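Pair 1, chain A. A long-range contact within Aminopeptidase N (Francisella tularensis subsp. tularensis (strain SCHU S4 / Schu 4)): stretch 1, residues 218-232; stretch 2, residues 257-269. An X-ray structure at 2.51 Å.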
# COMPACT_ATOMS: atom_id res chain seq x y z
N GLN A 218 24.46 5.34 -20.62
CA GLN A 218 24.29 5.07 -22.05
C GLN A 218 24.13 3.59 -22.41
O GLN A 218 24.23 3.24 -23.59
CB GLN A 218 25.44 5.70 -22.86
CG GLN A 218 24.98 6.41 -24.12
CD GLN A 218 24.05 7.57 -23.83
OE1 GLN A 218 24.05 8.12 -22.72
NE2 GLN A 218 23.25 7.96 -24.82
N ARG A 219 23.86 2.74 -21.43
CA ARG A 219 23.70 1.31 -21.70
C ARG A 219 22.28 0.99 -22.14
O ARG A 219 21.33 1.60 -21.65
CB ARG A 219 24.05 0.47 -20.47
CG ARG A 219 24.65 -0.89 -20.82
CD ARG A 219 24.50 -1.92 -19.72
NE ARG A 219 24.49 -1.32 -18.38
CZ ARG A 219 23.45 -1.28 -17.55
NH1 ARG A 219 22.28 -1.82 -17.88
NH2 ARG A 219 23.58 -0.69 -16.37
N LYS A 220 22.16 0.04 -23.06
CA LYS A 220 20.87 -0.36 -23.61
C LYS A 220 20.25 -1.51 -22.81
O LYS A 220 20.81 -2.60 -22.74
CB LYS A 220 21.06 -0.79 -25.06
CG LYS A 220 19.77 -1.02 -25.83
CD LYS A 220 20.04 -1.54 -27.24
CE LYS A 220 20.71 -2.91 -27.21
NZ LYS A 220 20.67 -3.59 -28.53
N VAL A 221 19.10 -1.23 -22.19
CA VAL A 221 18.41 -2.19 -21.33
C VAL A 221 17.15 -2.71 -22.03
O VAL A 221 16.26 -1.94 -22.37
CB VAL A 221 18.01 -1.54 -19.99
CG1 VAL A 221 17.17 -2.50 -19.15
CG2 VAL A 221 19.25 -1.10 -19.21
N SER A 222 17.08 -4.02 -22.24
CA SER A 222 15.90 -4.63 -22.85
C SER A 222 14.77 -4.73 -21.81
O SER A 222 14.96 -5.28 -20.73
CB SER A 222 16.24 -6.01 -23.42
OG SER A 222 15.16 -6.50 -24.20
N LEU A 223 13.61 -4.17 -22.16
CA LEU A 223 12.42 -4.25 -21.32
C LEU A 223 11.46 -5.27 -21.94
O LEU A 223 11.28 -5.28 -23.16
CB LEU A 223 11.75 -2.88 -21.19
CG LEU A 223 12.64 -1.71 -20.73
CD1 LEU A 223 11.80 -0.46 -20.52
CD2 LEU A 223 13.40 -2.04 -19.46
N GLU A 224 10.87 -6.12 -21.10
CA GLU A 224 10.05 -7.23 -21.60
C GLU A 224 8.90 -7.54 -20.66
O GLU A 224 9.09 -8.14 -19.60
CB GLU A 224 10.92 -8.48 -21.78
CG GLU A 224 12.18 -8.26 -22.62
CD GLU A 224 12.94 -9.54 -22.91
OE1 GLU A 224 12.76 -10.54 -22.18
OE2 GLU A 224 13.73 -9.54 -23.88
N ILE A 225 7.69 -7.15 -21.04
CA ILE A 225 6.48 -7.55 -20.34
C ILE A 225 5.91 -8.80 -21.01
O ILE A 225 5.73 -8.82 -22.23
CB ILE A 225 5.41 -6.44 -20.32
CG1 ILE A 225 5.92 -5.24 -19.51
CG2 ILE A 225 4.11 -6.95 -19.72
CD1 ILE A 225 4.98 -4.05 -19.49
N TYR A 226 5.65 -9.84 -20.21
CA TYR A 226 5.11 -11.11 -20.70
C TYR A 226 3.74 -11.38 -20.09
O TYR A 226 3.54 -11.26 -18.88
CB TYR A 226 6.05 -12.26 -20.33
CG TYR A 226 7.34 -12.29 -21.12
CD1 TYR A 226 7.39 -12.92 -22.37
CD2 TYR A 226 8.50 -11.72 -20.62
CE1 TYR A 226 8.57 -12.96 -23.10
CE2 TYR A 226 9.69 -11.76 -21.34
CZ TYR A 226 9.72 -12.38 -22.58
OH TYR A 226 10.89 -12.42 -23.31
N ALA A 227 2.79 -11.76 -20.94
CA ALA A 227 1.45 -12.14 -20.50
C ALA A 227 0.75 -12.95 -21.59
O ALA A 227 1.24 -13.06 -22.71
CB ALA A 227 0.63 -10.90 -20.16
N PHE A 228 -0.41 -13.52 -21.26
CA PHE A 228 -1.17 -14.31 -22.22
C PHE A 228 -1.65 -13.43 -23.38
O PHE A 228 -1.78 -12.21 -23.23
CB PHE A 228 -2.37 -14.98 -21.55
CG PHE A 228 -2.01 -16.12 -20.64
CD1 PHE A 228 -1.51 -17.31 -21.15
CD2 PHE A 228 -2.19 -16.01 -19.26
CE1 PHE A 228 -1.19 -18.36 -20.32
CE2 PHE A 228 -1.87 -17.06 -18.42
CZ PHE A 228 -1.37 -18.24 -18.95
N LYS A 229 -1.92 -14.05 -24.52
CA LYS A 229 -2.39 -13.36 -25.72
C LYS A 229 -3.54 -12.38 -25.43
O LYS A 229 -3.55 -11.26 -25.94
CB LYS A 229 -2.83 -14.40 -26.77
CG LYS A 229 -3.46 -13.85 -28.04
CD LYS A 229 -2.54 -12.89 -28.77
CE LYS A 229 -3.14 -12.47 -30.11
NZ LYS A 229 -2.33 -11.42 -30.78
N GLN A 230 -4.49 -12.80 -24.60
CA GLN A 230 -5.70 -12.01 -24.33
C GLN A 230 -5.49 -10.84 -23.36
O GLN A 230 -6.25 -9.87 -23.37
CB GLN A 230 -6.85 -12.92 -23.85
CG GLN A 230 -6.57 -13.72 -22.59
CD GLN A 230 -5.95 -15.09 -22.85
OE1 GLN A 230 -5.29 -15.31 -23.87
NE2 GLN A 230 -6.14 -16.01 -21.91
N ASP A 231 -4.45 -10.93 -22.52
CA ASP A 231 -4.14 -9.89 -21.53
C ASP A 231 -3.13 -8.83 -22.02
O ASP A 231 -3.10 -7.71 -21.50
CB ASP A 231 -3.59 -10.54 -20.25
CG ASP A 231 -4.61 -11.42 -19.54
OD1 ASP A 231 -5.83 -11.15 -19.65
OD2 ASP A 231 -4.20 -12.38 -18.85
N ILE A 232 -2.30 -9.19 -23.01
CA ILE A 232 -1.13 -8.37 -23.38
C ILE A 232 -1.48 -6.97 -23.92
O ILE A 232 -0.75 -6.00 -23.68
CB ILE A 232 -0.20 -9.14 -24.36
CG1 ILE A 232 1.20 -8.52 -24.40
CG2 ILE A 232 -0.80 -9.20 -25.77
CD1 ILE A 232 1.95 -8.53 -23.09
N TYR A 257 19.78 1.20 -13.32
CA TYR A 257 19.53 -0.24 -13.41
C TYR A 257 20.86 -0.97 -13.64
O TYR A 257 21.76 -0.43 -14.27
CB TYR A 257 18.54 -0.56 -14.52
CG TYR A 257 18.07 -2.00 -14.56
CD1 TYR A 257 17.41 -2.58 -13.47
CD2 TYR A 257 18.26 -2.79 -15.69
CE1 TYR A 257 16.98 -3.90 -13.50
CE2 TYR A 257 17.83 -4.11 -15.73
CZ TYR A 257 17.19 -4.66 -14.64
OH TYR A 257 16.76 -5.96 -14.68
N ASP A 258 20.95 -2.20 -13.14
CA ASP A 258 22.23 -2.91 -13.06
C ASP A 258 22.41 -4.10 -14.03
O ASP A 258 23.50 -4.66 -14.12
CB ASP A 258 22.50 -3.34 -11.60
CG ASP A 258 21.28 -4.00 -10.94
OD1 ASP A 258 20.16 -3.91 -11.48
OD2 ASP A 258 21.47 -4.60 -9.86
N LEU A 259 21.35 -4.46 -14.76
CA LEU A 259 21.39 -5.57 -15.72
C LEU A 259 21.06 -5.10 -17.13
O LEU A 259 20.59 -3.99 -17.32
CB LEU A 259 20.39 -6.65 -15.32
CG LEU A 259 20.49 -7.20 -13.89
CD1 LEU A 259 19.22 -7.95 -13.53
CD2 LEU A 259 21.72 -8.10 -13.73
N ASP A 260 21.31 -5.96 -18.11
CA ASP A 260 21.05 -5.64 -19.52
C ASP A 260 19.62 -5.93 -19.94
O ASP A 260 19.22 -5.57 -21.05
CB ASP A 260 21.98 -6.42 -20.45
CG ASP A 260 23.44 -6.21 -20.13
OD1 ASP A 260 23.77 -5.18 -19.51
OD2 ASP A 260 24.25 -7.09 -20.49
N THR A 261 18.85 -6.60 -19.07
CA THR A 261 17.44 -6.88 -19.35
C THR A 261 16.59 -6.82 -18.08
O THR A 261 17.07 -7.08 -16.99
CB THR A 261 17.25 -8.24 -20.09
OG1 THR A 261 15.87 -8.63 -20.06
CG2 THR A 261 18.09 -9.33 -19.47
N PHE A 262 15.33 -6.44 -18.25
CA PHE A 262 14.39 -6.29 -17.14
C PHE A 262 13.05 -6.81 -17.60
O PHE A 262 12.50 -6.33 -18.59
CB PHE A 262 14.28 -4.83 -16.73
CG PHE A 262 13.23 -4.56 -15.68
CD1 PHE A 262 13.53 -4.70 -14.34
CD2 PHE A 262 11.95 -4.16 -16.04
CE1 PHE A 262 12.57 -4.46 -13.36
CE2 PHE A 262 10.99 -3.91 -15.08
CZ PHE A 262 11.30 -4.06 -13.73
N MET A 263 12.52 -7.80 -16.88
CA MET A 263 11.33 -8.51 -17.31
C MET A 263 10.19 -8.34 -16.32
O MET A 263 10.42 -8.18 -15.12
CB MET A 263 11.65 -10.00 -17.47
CG MET A 263 12.60 -10.31 -18.61
SD MET A 263 13.27 -11.98 -18.52
CE MET A 263 14.50 -11.80 -17.23
N ILE A 264 8.97 -8.36 -16.84
CA ILE A 264 7.76 -8.42 -16.03
C ILE A 264 6.92 -9.57 -16.57
O ILE A 264 6.87 -9.79 -17.78
CB ILE A 264 6.95 -7.12 -16.08
CG1 ILE A 264 7.69 -6.00 -15.35
CG2 ILE A 264 5.56 -7.32 -15.47
CD1 ILE A 264 7.02 -4.64 -15.45
N VAL A 265 6.27 -10.30 -15.66
CA VAL A 265 5.36 -11.37 -16.04
C VAL A 265 4.03 -11.18 -15.31
O VAL A 265 4.00 -11.10 -14.08
CB VAL A 265 5.95 -12.76 -15.72
CG1 VAL A 265 4.99 -13.86 -16.17
CG2 VAL A 265 7.31 -12.92 -16.38
N ALA A 266 2.95 -11.09 -16.08
CA ALA A 266 1.61 -10.89 -15.54
C ALA A 266 0.75 -12.13 -15.74
O ALA A 266 0.56 -12.59 -16.87
CB ALA A 266 0.95 -9.69 -16.21
N VAL A 267 0.23 -12.66 -14.64
CA VAL A 267 -0.62 -13.85 -14.67
C VAL A 267 -1.86 -13.68 -13.80
O VAL A 267 -1.83 -12.94 -12.82
CB VAL A 267 0.17 -15.10 -14.21
CG1 VAL A 267 1.07 -15.60 -15.34
CG2 VAL A 267 0.98 -14.81 -12.95
N PRO A 268 -2.97 -14.36 -14.17
CA PRO A 268 -4.19 -14.26 -13.35
C PRO A 268 -4.07 -14.90 -11.96
O PRO A 268 -3.43 -15.94 -11.80
CB PRO A 268 -5.24 -15.00 -14.19
CG PRO A 268 -4.73 -14.95 -15.59
CD PRO A 268 -3.24 -15.05 -15.45
N ASP A 269 -4.68 -14.25 -10.97
CA ASP A 269 -4.79 -14.78 -9.60
C ASP A 269 -3.45 -15.00 -8.89
O ASP A 269 -3.34 -15.89 -8.05
CB ASP A 269 -5.60 -16.09 -9.60
CG ASP A 269 -6.84 -16.02 -10.48
OD1 ASP A 269 -7.43 -14.92 -10.62
OD2 ASP A 269 -7.23 -17.07 -11.03

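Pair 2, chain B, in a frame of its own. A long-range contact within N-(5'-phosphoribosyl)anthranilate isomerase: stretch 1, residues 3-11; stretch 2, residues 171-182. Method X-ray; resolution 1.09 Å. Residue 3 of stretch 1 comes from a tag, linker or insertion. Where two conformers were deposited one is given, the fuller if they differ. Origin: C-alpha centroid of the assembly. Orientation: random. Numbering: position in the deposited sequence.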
# COMPACT_ATOMS: atom_id res chain seq x y z
N ALA B 3 13.27 -9.96 5.43
CA ALA B 3 12.36 -8.84 5.82
C ALA B 3 11.06 -8.95 5.04
O ALA B 3 10.98 -9.59 4.00
CB ALA B 3 13.01 -7.51 5.57
N MET B 4 10.02 -8.35 5.59
CA MET B 4 8.67 -8.38 5.00
C MET B 4 8.04 -7.03 5.25
O MET B 4 7.62 -6.78 6.35
CB MET B 4 7.82 -9.42 5.74
CG MET B 4 6.28 -9.32 5.52
SD MET B 4 5.86 -9.46 3.84
CE MET B 4 6.81 -10.99 3.47
N TYR B 5 8.03 -6.15 4.26
CA TYR B 5 7.52 -4.79 4.46
C TYR B 5 5.99 -4.82 4.57
O TYR B 5 5.35 -5.44 3.75
CB TYR B 5 7.97 -3.95 3.30
CG TYR B 5 7.78 -2.45 3.40
CD1 TYR B 5 8.81 -1.62 3.81
CD2 TYR B 5 6.62 -1.85 3.02
CE1 TYR B 5 8.70 -0.24 3.80
CE2 TYR B 5 6.48 -0.46 3.02
CZ TYR B 5 7.54 0.34 3.39
OH TYR B 5 7.38 1.68 3.28
N ILE B 6 5.44 -4.14 5.57
CA ILE B 6 3.99 -4.11 5.78
C ILE B 6 3.47 -2.68 5.71
O ILE B 6 3.86 -1.84 6.52
CB ILE B 6 3.58 -4.72 7.13
CG1 ILE B 6 4.00 -6.20 7.20
CG2 ILE B 6 2.09 -4.55 7.35
CD1 ILE B 6 3.80 -6.86 8.57
N LYS B 7 2.60 -2.44 4.74
CA LYS B 7 1.89 -1.17 4.61
C LYS B 7 0.42 -1.36 4.91
O LYS B 7 -0.22 -2.26 4.37
CB LYS B 7 2.03 -0.62 3.19
CG LYS B 7 1.24 0.68 3.00
CD LYS B 7 1.71 1.44 1.79
CE LYS B 7 0.73 2.44 1.28
NZ LYS B 7 -0.22 1.83 0.30
N VAL B 8 -0.11 -0.48 5.76
CA VAL B 8 -1.55 -0.36 5.95
C VAL B 8 -1.97 0.90 5.21
O VAL B 8 -1.42 1.98 5.44
CB VAL B 8 -1.94 -0.29 7.42
CG1 VAL B 8 -3.45 -0.33 7.53
CG2 VAL B 8 -1.29 -1.45 8.20
N CYS B 9 -2.91 0.74 4.29
CA CYS B 9 -3.31 1.82 3.41
C CYS B 9 -4.68 2.36 3.77
O CYS B 9 -5.53 1.65 4.25
CB CYS B 9 -3.31 1.35 1.95
SG CYS B 9 -3.24 2.75 0.80
N GLY B 10 -4.91 3.63 3.49
CA GLY B 10 -6.23 4.18 3.67
C GLY B 10 -6.63 4.45 5.10
O GLY B 10 -7.77 4.19 5.47
N LEU B 11 -5.70 4.98 5.90
CA LEU B 11 -6.03 5.36 7.27
C LEU B 11 -6.63 6.75 7.29
O LEU B 11 -6.26 7.61 6.50
CB LEU B 11 -4.81 5.30 8.17
CG LEU B 11 -4.48 3.87 8.71
CD1 LEU B 11 -4.15 2.87 7.67
CD2 LEU B 11 -3.40 3.95 9.77
N SER B 171 5.67 -15.48 -1.02
CA SER B 171 6.94 -14.89 -0.57
C SER B 171 7.17 -13.49 -1.19
O SER B 171 8.20 -13.23 -1.78
CB SER B 171 8.12 -15.83 -0.89
OG SER B 171 7.94 -17.11 -0.31
N PRO B 172 6.22 -12.58 -1.01
CA PRO B 172 6.40 -11.24 -1.58
C PRO B 172 7.44 -10.44 -0.83
O PRO B 172 7.69 -10.68 0.35
CB PRO B 172 5.02 -10.60 -1.41
CG PRO B 172 4.55 -11.21 -0.11
CD PRO B 172 5.03 -12.67 -0.16
N TRP B 173 7.98 -9.40 -1.45
CA TRP B 173 8.89 -8.49 -0.80
C TRP B 173 8.20 -7.74 0.35
O TRP B 173 8.83 -7.42 1.37
CB TRP B 173 9.48 -7.56 -1.87
CG TRP B 173 10.60 -6.67 -1.47
CD1 TRP B 173 11.92 -6.93 -1.68
CD2 TRP B 173 10.54 -5.36 -0.88
NE1 TRP B 173 12.68 -5.88 -1.27
CE2 TRP B 173 11.87 -4.90 -0.77
CE3 TRP B 173 9.49 -4.52 -0.48
CZ2 TRP B 173 12.17 -3.64 -0.26
CZ3 TRP B 173 9.80 -3.28 0.04
CH2 TRP B 173 11.12 -2.86 0.14
N GLY B 174 6.91 -7.46 0.19
CA GLY B 174 6.10 -6.87 1.23
C GLY B 174 4.63 -7.02 0.86
O GLY B 174 4.29 -7.57 -0.20
N VAL B 175 3.76 -6.52 1.75
CA VAL B 175 2.31 -6.60 1.55
C VAL B 175 1.67 -5.25 1.83
O VAL B 175 2.20 -4.43 2.60
CB VAL B 175 1.66 -7.69 2.45
CG1 VAL B 175 2.11 -9.08 2.03
CG2 VAL B 175 1.94 -7.44 3.93
N ASP B 176 0.52 -5.04 1.21
CA ASP B 176 -0.31 -3.86 1.39
C ASP B 176 -1.71 -4.33 1.74
O ASP B 176 -2.24 -5.23 1.08
CB ASP B 176 -0.34 -3.08 0.06
CG ASP B 176 -0.96 -1.69 0.17
OD1 ASP B 176 -0.33 -0.82 0.80
OD2 ASP B 176 -2.03 -1.45 -0.39
N VAL B 177 -2.32 -3.70 2.75
CA VAL B 177 -3.65 -4.09 3.22
C VAL B 177 -4.47 -2.84 3.47
O VAL B 177 -3.96 -1.84 3.94
CB VAL B 177 -3.53 -4.97 4.52
CG1 VAL B 177 -2.91 -4.23 5.67
CG2 VAL B 177 -4.86 -5.61 4.93
N SER B 178 -5.77 -2.93 3.20
CA SER B 178 -6.69 -1.83 3.43
C SER B 178 -8.06 -2.37 3.86
O SER B 178 -8.38 -2.34 5.05
CB SER B 178 -6.80 -0.92 2.22
OG SER B 178 -7.73 0.12 2.54
N SER B 179 -8.86 -2.86 2.92
CA SER B 179 -10.21 -3.28 3.28
C SER B 179 -10.21 -4.39 4.32
O SER B 179 -11.12 -4.47 5.14
CB SER B 179 -10.98 -3.68 2.04
OG SER B 179 -10.40 -4.75 1.37
N GLY B 180 -9.21 -5.25 4.28
CA GLY B 180 -9.17 -6.38 5.19
C GLY B 180 -8.89 -6.05 6.63
O GLY B 180 -9.00 -6.94 7.47
N VAL B 181 -8.55 -4.80 6.92
CA VAL B 181 -8.37 -4.37 8.30
C VAL B 181 -9.35 -3.26 8.70
O VAL B 181 -9.11 -2.52 9.64
CB VAL B 181 -6.91 -3.99 8.65
CG1 VAL B 181 -6.02 -5.24 8.57
CG2 VAL B 181 -6.35 -2.88 7.77
N GLU B 182 -10.47 -3.18 7.98
CA GLU B 182 -11.52 -2.21 8.25
C GLU B 182 -12.69 -2.83 8.98
O GLU B 182 -13.06 -3.96 8.74
CB GLU B 182 -12.06 -1.64 6.94
CG GLU B 182 -11.10 -0.65 6.33
CD GLU B 182 -11.56 -0.00 5.05
OE1 GLU B 182 -12.45 -0.54 4.37
OE2 GLU B 182 -11.02 1.09 4.72
O HOH W 1 11.28 -8.50 1.81
O HOH W 2 10.14 -10.58 1.93

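Both pairs are two neighbouring parallel strands, and their backbones superpose with an RMSD of 0.6 Å over 14 central residues. The strand directions differ by 15° in pair 1 and 11° in pair 2. The same hydrogen-bond ladder joins them: alternate residues of the first strand donate and accept, reaching residues that flank their bridge partner. In pair 1, Ser A222 N donates to Asp A260 O (2.9 Å) and Ser A222 O accepts from Phe A262 N (2.8 Å). The matching Tyr B5 donates through N to Trp B173 O (3.3 Å) and accepts through O from Val B175 N (2.8 Å). Glu A224 and Lys B7 repeat the pattern, as do the next donors: Tyr A226 N lies 2.7 Å from Ile A264 O, and Cys B9 N 2.8 Å from Val B177 O.

One face is apolar in both. Leu A223 and Ile A225 match Ile B6 and Val B8, while Phe A262 and Ile A264 match Val B175 and Val B177. β-Branched isoleucine and valine suit extended backbone, and leucine and phenylalanine likewise fill buried space without needing polar partners. Ile A225 CG1 packs 4.0 Å from Ile A264 CB; in pair 2 the smaller valines still meet, Val B8 CG2 to Val B177 CG1 at 4.1 Å. Where Phe A262 CB touches Leu A223 CD2 (4.0 Å), Val B175 CG2 touches Ile B6 CG1 (4.1 Å).

The other face diverges. Glu A224 lies beside Met A263, its OE1 3.6 Å from Met A263 CG, and the carboxylate is held within its own strand: Tyr A226 OH donates to Glu A224 OE1 (2.9 Å). At the matching positions, Lys B7 and Asp B176 pair their charges directly across the strands, a salt bridge of 2.7 Å between Lys B7 NZ and Asp B176 OD1 that suits a buried site.

The bridge one step earlier on this face balances size differently. Small Ser A222 faces Thr A261, their CB atoms 4.1 Å apart. In pair 2 large Tyr B5 faces Gly B174, whose CA approaches Tyr B5 O to 3.0 Å; an ideal CB there would lie 2.6 Å from that oxygen, a clash, so glycine fits this close approach. Tyr B5 CB instead meets Trp B173 CZ3 at 3.8 Å.

One residue before the first bridge, Val A221 CG1 lies 4.4 Å from Phe A262 CB, and the matching Met B4, longer and flexible, brings SD to 4.2 Å from the matching Val B175 CG1.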